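Local coordinates for flagellar regulatory protein C (Vibrio cholerae, PDB 4QHS) that probably uses ATP hydrolysis by its heptameric AAA+ domain to activate sigma-54-dependent transcription of flagellar genes, at residues A[106-111]-A[149-154]; A[186-191]-A[228-233]; A[73-78]-A[118-123]. One frame throughout, in Å; residues are numbered along the deposited sequence.

Contact 1: residues A[106-111]-A[149-154]; sequences EQAQGG and LDVRVL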
loop_
_atom_site.group_PDB
_atom_site.type_symbol
_atom_site.label_atom_id
_atom_site.label_comp_id
_atom_site.label_asym_id
_atom_site.label_seq_id
_atom_site.Cartn_x
_atom_site.Cartn_y
_atom_site.Cartn_z
ATOM N N GLU A 106 22.405 6.451 -32.031
ATOM C CA GLU A 106 22.224 7.056 -33.349
ATOM C C GLU A 106 23.267 8.138 -33.617
ATOM O O GLU A 106 23.851 8.192 -34.699
ATOM C CB GLU A 106 20.829 7.665 -33.502
ATOM C CG GLU A 106 19.672 6.696 -33.582
ATOM C CD GLU A 106 18.330 7.430 -33.620
ATOM O OE1 GLU A 106 17.532 7.266 -32.667
ATOM O OE2 GLU A 106 18.090 8.186 -34.595
ATOM N N GLN A 107 23.523 8.966 -32.635
ATOM C CA GLN A 107 24.465 10.032 -32.798
ATOM C C GLN A 107 25.881 9.557 -32.944
ATOM O O GLN A 107 26.697 10.287 -33.409
ATOM C CB GLN A 107 24.411 10.971 -31.625
ATOM C CG GLN A 107 23.147 11.696 -31.488
ATOM C CD GLN A 107 22.994 12.257 -30.127
ATOM O OE1 GLN A 107 23.767 13.084 -29.698
ATOM N NE2 GLN A 107 22.007 11.802 -29.425
ATOM N N ALA A 108 26.154 8.336 -32.530
ATOM C CA ALA A 108 27.503 7.794 -32.476
ATOM C C ALA A 108 27.788 6.977 -33.709
ATOM O O ALA A 108 28.844 6.341 -33.817
ATOM C CB ALA A 108 27.698 6.934 -31.221
ATOM N N GLN A 109 26.820 6.986 -34.619
ATOM C CA GLN A 109 26.888 6.216 -35.849
ATOM C C GLN A 109 28.223 6.447 -36.548
ATOM O O GLN A 109 28.633 7.588 -36.767
ATOM C CB GLN A 109 25.716 6.588 -36.775
ATOM C CG GLN A 109 25.480 5.610 -37.924
ATOM C CD GLN A 109 24.979 4.255 -37.442
ATOM O OE1 GLN A 109 25.750 3.438 -36.935
ATOM N NE2 GLN A 109 23.677 4.015 -37.595
ATOM N N GLY A 110 28.917 5.358 -36.859
ATOM C CA GLY A 110 30.196 5.452 -37.545
ATOM C C GLY A 110 31.331 5.816 -36.614
ATOM O O GLY A 110 32.481 5.875 -37.048
ATOM N N GLY A 111 31.016 6.047 -35.337
ATOM C CA GLY A 111 32.021 6.438 -34.360
ATOM C C GLY A 111 32.119 5.576 -33.106
ATOM O O GLY A 111 32.209 4.350 -33.186
ATOM N N LEU A 149 23.158 -0.254 -36.817
ATOM C CA LEU A 149 24.216 0.434 -36.117
ATOM C C LEU A 149 25.609 0.020 -36.526
ATOM O O LEU A 149 25.841 -1.094 -36.890
ATOM C CB LEU A 149 24.065 0.210 -34.631
ATOM C CG LEU A 149 23.012 1.007 -33.901
ATOM C CD1 LEU A 149 23.013 0.673 -32.465
ATOM C CD2 LEU A 149 23.289 2.455 -34.074
ATOM N N ASP A 150 26.529 0.955 -36.441
ATOM C CA ASP A 150 27.950 0.747 -36.698
ATOM C C ASP A 150 28.715 1.586 -35.674
ATOM O O ASP A 150 29.177 2.686 -35.982
ATOM C CB ASP A 150 28.323 1.152 -38.129
ATOM C CG ASP A 150 29.838 1.074 -38.400
ATOM O OD1 ASP A 150 30.508 0.146 -37.894
ATOM O OD2 ASP A 150 30.358 1.952 -39.125
ATOM N N VAL A 151 28.804 1.076 -34.452
ATOM C CA VAL A 151 29.248 1.861 -33.306
ATOM C C VAL A 151 30.171 1.049 -32.376
ATOM O O VAL A 151 29.854 -0.070 -31.984
ATOM C CB VAL A 151 28.031 2.389 -32.481
ATOM C CG1 VAL A 151 28.489 3.107 -31.213
ATOM C CG2 VAL A 151 27.143 3.306 -33.328
ATOM N N ARG A 152 31.314 1.634 -32.038
ATOM C CA ARG A 152 32.266 1.027 -31.125
ATOM C C ARG A 152 31.868 1.393 -29.707
ATOM O O ARG A 152 31.597 2.562 -29.404
ATOM C CB ARG A 152 33.692 1.512 -31.425
ATOM C CG ARG A 152 34.807 0.561 -30.996
ATOM C CD ARG A 152 35.519 1.008 -29.730
ATOM N NE ARG A 152 36.512 0.015 -29.309
ATOM C CZ ARG A 152 37.791 0.009 -29.683
ATOM N NH1 ARG A 152 38.260 0.958 -30.483
ATOM N NH2 ARG A 152 38.609 -0.948 -29.246
ATOM N N VAL A 153 31.829 0.401 -28.834
ATOM C CA VAL A 153 31.406 0.634 -27.466
ATOM C C VAL A 153 32.569 0.643 -26.478
ATOM O O VAL A 153 33.384 -0.283 -26.433
ATOM C CB VAL A 153 30.394 -0.418 -27.017
ATOM C CG1 VAL A 153 30.162 -0.304 -25.530
ATOM C CG2 VAL A 153 29.096 -0.243 -27.786
ATOM N N LEU A 154 32.636 1.719 -25.711
ATOM C CA LEU A 154 33.497 1.808 -24.553
ATOM C C LEU A 154 32.588 1.924 -23.342
ATOM O O LEU A 154 31.536 2.563 -23.423
ATOM C CB LEU A 154 34.450 3.010 -24.639
ATOM C CG LEU A 154 35.287 3.241 -25.900
ATOM C CD1 LEU A 154 36.119 4.484 -25.722
ATOM C CD2 LEU A 154 36.172 2.068 -26.221
#

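Contact 2: residues A[186-191]-A[228-233]; sequences PALCER and YPWPGN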
loop_
_atom_site.group_PDB
_atom_site.type_symbol
_atom_site.label_atom_id
_atom_site.label_comp_id
_atom_site.label_asym_id
_atom_site.label_seq_id
_atom_site.Cartn_x
_atom_site.Cartn_y
_atom_site.Cartn_z
ATOM N N PRO A 186 44.311 2.126 -12.111
ATOM C CA PRO A 186 44.494 2.163 -10.665
ATOM C C PRO A 186 44.308 3.517 -9.992
ATOM O O PRO A 186 44.300 4.552 -10.600
ATOM C CB PRO A 186 45.935 1.732 -10.521
ATOM C CG PRO A 186 46.586 2.279 -11.714
ATOM C CD PRO A 186 45.571 2.422 -12.796
ATOM N N ALA A 187 44.147 3.473 -8.690
ATOM C CA ALA A 187 43.948 4.672 -7.928
ATOM C C ALA A 187 45.247 5.433 -7.837
ATOM O O ALA A 187 46.296 4.856 -7.960
ATOM C CB ALA A 187 43.450 4.335 -6.584
ATOM N N LEU A 188 45.156 6.732 -7.636
ATOM C CA LEU A 188 46.304 7.608 -7.622
ATOM C C LEU A 188 47.443 7.169 -6.720
ATOM O O LEU A 188 48.581 7.286 -7.073
ATOM C CB LEU A 188 45.865 8.997 -7.227
ATOM C CG LEU A 188 46.492 10.141 -7.979
ATOM C CD1 LEU A 188 46.849 9.638 -9.308
ATOM C CD2 LEU A 188 45.546 11.289 -8.081
ATOM N N CYS A 189 47.134 6.682 -5.541
ATOM C CA CYS A 189 48.165 6.324 -4.606
ATOM C C CYS A 189 48.916 5.109 -5.070
ATOM O O CYS A 189 49.912 4.729 -4.494
ATOM C CB CYS A 189 47.571 6.055 -3.240
ATOM S SG CYS A 189 46.637 4.572 -3.129
ATOM N N GLU A 190 48.428 4.498 -6.128
ATOM C CA GLU A 190 49.041 3.299 -6.646
ATOM C C GLU A 190 49.832 3.645 -7.877
ATOM O O GLU A 190 50.342 2.783 -8.553
ATOM C CB GLU A 190 47.981 2.249 -6.950
ATOM C CG GLU A 190 47.225 1.825 -5.727
ATOM C CD GLU A 190 46.349 0.634 -5.951
ATOM O OE1 GLU A 190 46.673 -0.185 -6.811
ATOM O OE2 GLU A 190 45.335 0.498 -5.249
ATOM N N ARG A 191 49.938 4.927 -8.160
ATOM C CA ARG A 191 50.759 5.367 -9.256
ATOM C C ARG A 191 51.319 6.734 -8.974
ATOM O O ARG A 191 51.158 7.655 -9.729
ATOM C CB ARG A 191 49.965 5.370 -10.534
ATOM C CG ARG A 191 48.594 5.916 -10.409
ATOM C CD ARG A 191 48.009 6.103 -11.754
ATOM N NE ARG A 191 46.665 6.616 -11.682
ATOM C CZ ARG A 191 46.215 7.610 -12.421
ATOM N NH1 ARG A 191 46.999 8.200 -13.292
ATOM N NH2 ARG A 191 44.974 8.014 -12.271
ATOM N N TYR A 228 50.542 12.142 -0.035
ATOM C CA TYR A 228 49.200 12.128 0.461
ATOM C C TYR A 228 48.535 10.999 -0.245
ATOM O O TYR A 228 48.722 10.839 -1.427
ATOM C CB TYR A 228 48.533 13.438 0.121
ATOM C CG TYR A 228 47.091 13.520 0.492
ATOM C CD1 TYR A 228 46.698 13.407 1.785
ATOM C CD2 TYR A 228 46.131 13.728 -0.457
ATOM C CE1 TYR A 228 45.398 13.485 2.127
ATOM C CE2 TYR A 228 44.824 13.810 -0.118
ATOM C CZ TYR A 228 44.461 13.688 1.177
ATOM O OH TYR A 228 43.171 13.768 1.534
ATOM N N PRO A 229 47.773 10.197 0.473
ATOM C CA PRO A 229 47.184 8.992 -0.108
ATOM C C PRO A 229 46.082 9.206 -1.136
ATOM O O PRO A 229 45.682 8.262 -1.764
ATOM C CB PRO A 229 46.658 8.250 1.101
ATOM C CG PRO A 229 46.610 9.190 2.129
ATOM C CD PRO A 229 47.622 10.208 1.920
ATOM N N TRP A 230 45.620 10.427 -1.316
ATOM C CA TRP A 230 44.605 10.755 -2.311
ATOM C C TRP A 230 43.344 9.917 -2.315
ATOM O O TRP A 230 42.992 9.341 -3.295
ATOM C CB TRP A 230 45.203 10.834 -3.692
ATOM C CG TRP A 230 46.182 11.874 -3.740
ATOM C CD1 TRP A 230 47.505 11.724 -3.772
ATOM C CD2 TRP A 230 45.938 13.268 -3.703
ATOM N NE1 TRP A 230 48.114 12.920 -3.772
ATOM C CE2 TRP A 230 47.171 13.897 -3.730
ATOM C CE3 TRP A 230 44.792 14.042 -3.653
ATOM C CZ2 TRP A 230 47.299 15.250 -3.718
ATOM C CZ3 TRP A 230 44.915 15.365 -3.633
ATOM C CH2 TRP A 230 46.157 15.975 -3.673
ATOM N N PRO A 231 42.647 9.896 -1.205
ATOM C CA PRO A 231 41.380 9.197 -1.113
ATOM C C PRO A 231 40.415 9.548 -2.227
ATOM O O PRO A 231 39.673 8.701 -2.638
ATOM C CB PRO A 231 40.830 9.666 0.223
ATOM C CG PRO A 231 41.745 10.674 0.711
ATOM C CD PRO A 231 43.021 10.494 0.066
ATOM N N GLY A 232 40.441 10.768 -2.716
ATOM C CA GLY A 232 39.550 11.155 -3.778
ATOM C C GLY A 232 40.161 11.192 -5.148
ATOM O O GLY A 232 39.611 11.764 -6.051
ATOM N N ASN A 233 41.311 10.573 -5.291
ATOM C CA ASN A 233 41.987 10.524 -6.563
ATOM C C ASN A 233 42.086 11.830 -7.323
ATOM O O ASN A 233 42.375 12.848 -6.745
ATOM C CB ASN A 233 41.392 9.440 -7.416
ATOM C CG ASN A 233 41.713 8.094 -6.894
ATOM O OD1 ASN A 233 42.807 7.610 -7.078
ATOM N ND2 ASN A 233 40.786 7.492 -6.208
HETATM O O HOH W 1 44.674 7.026 -4.284
#

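Contact 3: residues A[73-78]-A[118-123]; sequences NCAAIP and ISEMDL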
loop_
_atom_site.group_PDB
_atom_site.type_symbol
_atom_site.label_atom_id
_atom_site.label_comp_id
_atom_site.label_asym_id
_atom_site.label_seq_id
_atom_site.Cartn_x
_atom_site.Cartn_y
_atom_site.Cartn_z
ATOM N N ASN A 73 26.777 9.632 -19.117
ATOM C CA ASN A 73 27.031 9.128 -17.778
ATOM C C ASN A 73 25.768 8.536 -17.180
ATOM O O ASN A 73 24.899 9.251 -16.663
ATOM C CB ASN A 73 27.577 10.220 -16.859
ATOM C CG ASN A 73 28.129 9.653 -15.554
ATOM O OD1 ASN A 73 27.592 8.693 -14.989
ATOM N ND2 ASN A 73 29.218 10.234 -15.082
ATOM N N CYS A 74 25.705 7.214 -17.242
ATOM C CA CYS A 74 24.581 6.435 -16.747
ATOM C C CYS A 74 24.227 6.679 -15.281
ATOM O O CYS A 74 23.161 6.293 -14.840
ATOM C CB CYS A 74 24.880 4.948 -16.958
ATOM S SG CYS A 74 25.414 4.559 -18.649
ATOM N N ALA A 75 25.118 7.310 -14.527
ATOM C CA ALA A 75 24.865 7.573 -13.129
ATOM C C ALA A 75 24.489 9.028 -12.910
ATOM O O ALA A 75 24.483 9.494 -11.779
ATOM C CB ALA A 75 26.103 7.216 -12.281
ATOM N N ALA A 76 24.203 9.764 -13.978
ATOM C CA ALA A 76 23.998 11.194 -13.802
ATOM C C ALA A 76 22.844 11.760 -14.614
ATOM O O ALA A 76 22.641 12.970 -14.631
ATOM C CB ALA A 76 25.285 11.954 -14.123
ATOM N N ILE A 77 22.080 10.895 -15.270
ATOM C CA ILE A 77 20.894 11.344 -16.000
ATOM C C ILE A 77 19.680 11.495 -15.062
ATOM O O ILE A 77 19.189 10.517 -14.495
ATOM C CB ILE A 77 20.544 10.383 -17.138
ATOM C CG1 ILE A 77 21.782 10.112 -18.000
ATOM C CG2 ILE A 77 19.401 10.951 -17.978
ATOM C CD1 ILE A 77 22.491 11.359 -18.471
ATOM N N PRO A 78 19.210 12.733 -14.881
ATOM C CA PRO A 78 18.078 13.035 -13.997
ATOM C C PRO A 78 16.736 12.515 -14.503
ATOM O O PRO A 78 16.622 12.129 -15.676
ATOM C CB PRO A 78 18.052 14.563 -13.962
ATOM C CG PRO A 78 19.386 14.994 -14.443
ATOM C CD PRO A 78 19.814 13.959 -15.423
ATOM N N ILE A 118 28.396 2.124 -16.091
ATOM C CA ILE A 118 27.376 1.292 -16.629
ATOM C C ILE A 118 26.755 0.392 -15.599
ATOM O O ILE A 118 25.703 -0.128 -15.808
ATOM C CB ILE A 118 27.933 0.441 -17.736
ATOM C CG1 ILE A 118 26.831 -0.029 -18.666
ATOM C CG2 ILE A 118 28.618 -0.717 -17.181
ATOM C CD1 ILE A 118 27.322 -0.470 -19.960
ATOM N N SER A 119 27.398 0.208 -14.479
ATOM C CA SER A 119 26.834 -0.656 -13.483
ATOM C C SER A 119 25.545 -0.114 -12.916
ATOM O O SER A 119 24.957 -0.724 -12.095
ATOM C CB SER A 119 27.835 -0.908 -12.374
ATOM O OG SER A 119 28.063 0.247 -11.634
ATOM N N GLU A 120 25.107 1.040 -13.372
ATOM C CA GLU A 120 23.931 1.664 -12.785
ATOM C C GLU A 120 22.694 1.446 -13.643
ATOM O O GLU A 120 21.605 1.898 -13.308
ATOM C CB GLU A 120 24.182 3.156 -12.553
ATOM C CG GLU A 120 25.341 3.437 -11.590
ATOM C CD GLU A 120 25.338 2.533 -10.345
ATOM O OE1 GLU A 120 24.257 2.287 -9.767
ATOM O OE2 GLU A 120 26.427 2.067 -9.939
ATOM N N MET A 121 22.862 0.736 -14.747
ATOM C CA MET A 121 21.709 0.305 -15.519
ATOM C C MET A 121 20.917 -0.757 -14.784
ATOM O O MET A 121 21.481 -1.763 -14.353
ATOM C CB MET A 121 22.120 -0.278 -16.848
ATOM C CG MET A 121 22.783 0.658 -17.756
ATOM S SD MET A 121 22.982 -0.214 -19.304
ATOM C CE MET A 121 23.587 1.151 -20.288
ATOM N N ASP A 122 19.607 -0.576 -14.698
ATOM C CA ASP A 122 18.763 -1.661 -14.207
ATOM C C ASP A 122 18.783 -2.824 -15.196
ATOM O O ASP A 122 19.214 -2.686 -16.358
ATOM C CB ASP A 122 17.322 -1.192 -13.936
ATOM C CG ASP A 122 16.561 -0.784 -15.201
ATOM O OD1 ASP A 122 16.537 -1.536 -16.204
ATOM O OD2 ASP A 122 15.947 0.302 -15.168
ATOM N N LEU A 123 18.301 -3.960 -14.716
ATOM C CA LEU A 123 18.336 -5.219 -15.442
ATOM C C LEU A 123 17.568 -5.174 -16.777
ATOM O O LEU A 123 18.032 -5.703 -17.780
ATOM C CB LEU A 123 17.779 -6.323 -14.534
ATOM C CG LEU A 123 18.722 -6.745 -13.396
ATOM C CD1 LEU A 123 18.067 -7.797 -12.472
ATOM C CD2 LEU A 123 20.021 -7.269 -13.959
#

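Contact 1: residues A[106-111]-A[149-154]
G111 O is gripped twice, by R152 N at 3.1 Å and by the NE of R64, a residue of the same chain. The first of these bonds opens the pairing of strands 112-116 and 152-157, neighbours in the parallel sheet of the AAA+ core. Before the strands join, a type II turn from A108 to G111 leads out of helix 104-107, closed by G111 N to A108 O. G110 suits its third position, since the positive phi there strains most residues that carry a side chain. G110 N then donates to D150 O at 2.8 Å.

Q109 adds a side-chain bond. Its CG lies anti to the backbone N (chi1 -165°), and the bend at chi2 returns the amide to the other segment, where OE1 accepts D150 N at 2.6 Å, in the carbonyl plane. NE2 donates to K148 O, so acceptor and donor together fix which way the amide is turned; L149 CD2 packs 3.9 Å from that NE2.

V151 presents both branches to A108: CG1 meets A108 CB at 3.9 Å, and CG2 lies 3.5 Å from A108 O. Both residues are buried, as befits their apolar side chains, and both also touch I113. Main-chain amides and carbonyls thus do most of the binding, with glutamine supplying an amide that extends the backbone pattern beyond the strand.

Contact 2: residues A[186-191]-A[228-233]
The indole of W230, which L188 CD2 only approaches obliquely, carries Y228 on one face: the ring edge of Y228 points into it, with Y228 CD2 3.2 Å above the centre of the W230 ring. The contact lies at the helical lid of an AAA+ ATPase: 186-191 links the last core strand to the first lid helix, and 228-233 leads into helix 233-247, through the Gly-Asn-Val-Arg-Glu-Leu sequence that carries sensor II in sigma-54 activators. The face of Y228 in turn receives W230 N. A second flat group, the guanidinium of R191, has L188 CD1 3.7 Å above its centre.

L188 suits the interior: its CB meets W230 CB at 4.0 Å and its CD2 lies 3.6 Å from N233 C. W230 continues onto I195 and L237, while its NE1 donates to L225 O.

The polar link is made by N233. Its OD1 accepts L188 N at 2.6 Å, with the donor almost in line with the carbonyl (175°), gripping the first residue of the short 3-10 segment 188-190. P231 and G232 form the middle of the type I turn from W230 to N233, and the N233 side chain also touches P46 of the P-loop. Beside it a water accepts from C189 N at 2.8 Å and can donate to P229 O, one of several acceptors around it; C189 CB also approaches P229 O, to 3.3 Å.

Contact 3: residues A[73-78]-A[118-123]
C74 and M121 form the buried half of this contact, walled in by many neighbours, whereas A75 and the exposed E120 meet along its outer border. The two loops leave neighbouring strands, 69-73 and 112-116, of the parallel sheet of the AAA+ core; 118-123 directly follows the D116-E117 pair that ends the Walker B motif, as expected from the sequence. No hydrogen bond crosses between the segments.

On the buried side the C74 CB points at the other loop, and its SG lies 4.2 Å from M121 CE and 4.3 Å from I118 CA. M121 gets there because its chain is extended beyond CG (chi2 -173°), which carries the thioether end up to the cysteine. Both sulfur residues are slim and apolar enough to fit among L82 and L86 of helix 82-87 and L129 of helix 123-135, which line this side. C74 also bonds through its backbone to D116, tying the loop to the adjacent strand.

Toward solvent the carbon contacts are few. The small A75 meets E120 chiefly through its CB, 3.9 Å from E120 CG, and C74 O lies 4.0 Å from E120 CB. The carboxylate of E120 then folds back, bent at chi2, and its OE2 takes S119 OG at 3.0 Å from above the carboxylate plane; R159 is a long, weak ionic partner. R171 of a second subunit bonds to A75 O, so this border reaches the subunit interface. The type I turn from N73 to A76 is reinforced by an Asx turn, in which N73 OD1 accepts A75 N at 2.9 Å.

In the fold
Contacts 1 and 3 belong to the parallel-sheet core and share strand 112-116: 106-111 runs into its start and 118-123 follows its end, so the two contacts sit toward opposite ends of one strand, their centres about 19 Å apart. Both are largely buried, yet contact 1 is built on backbone hydrogen bonds, whereas contact 3 relies on apolar and sulfur packing and borders another subunit. Contact 2 lies where the core passes into the lid, its centre about 33 Å from that of contact 1 and across the chain's centre. Only partly buried, it joins the core-to-lid connection to the loop before helix 233-247, through leucine-tryptophan packing, one asparagine bond and a water.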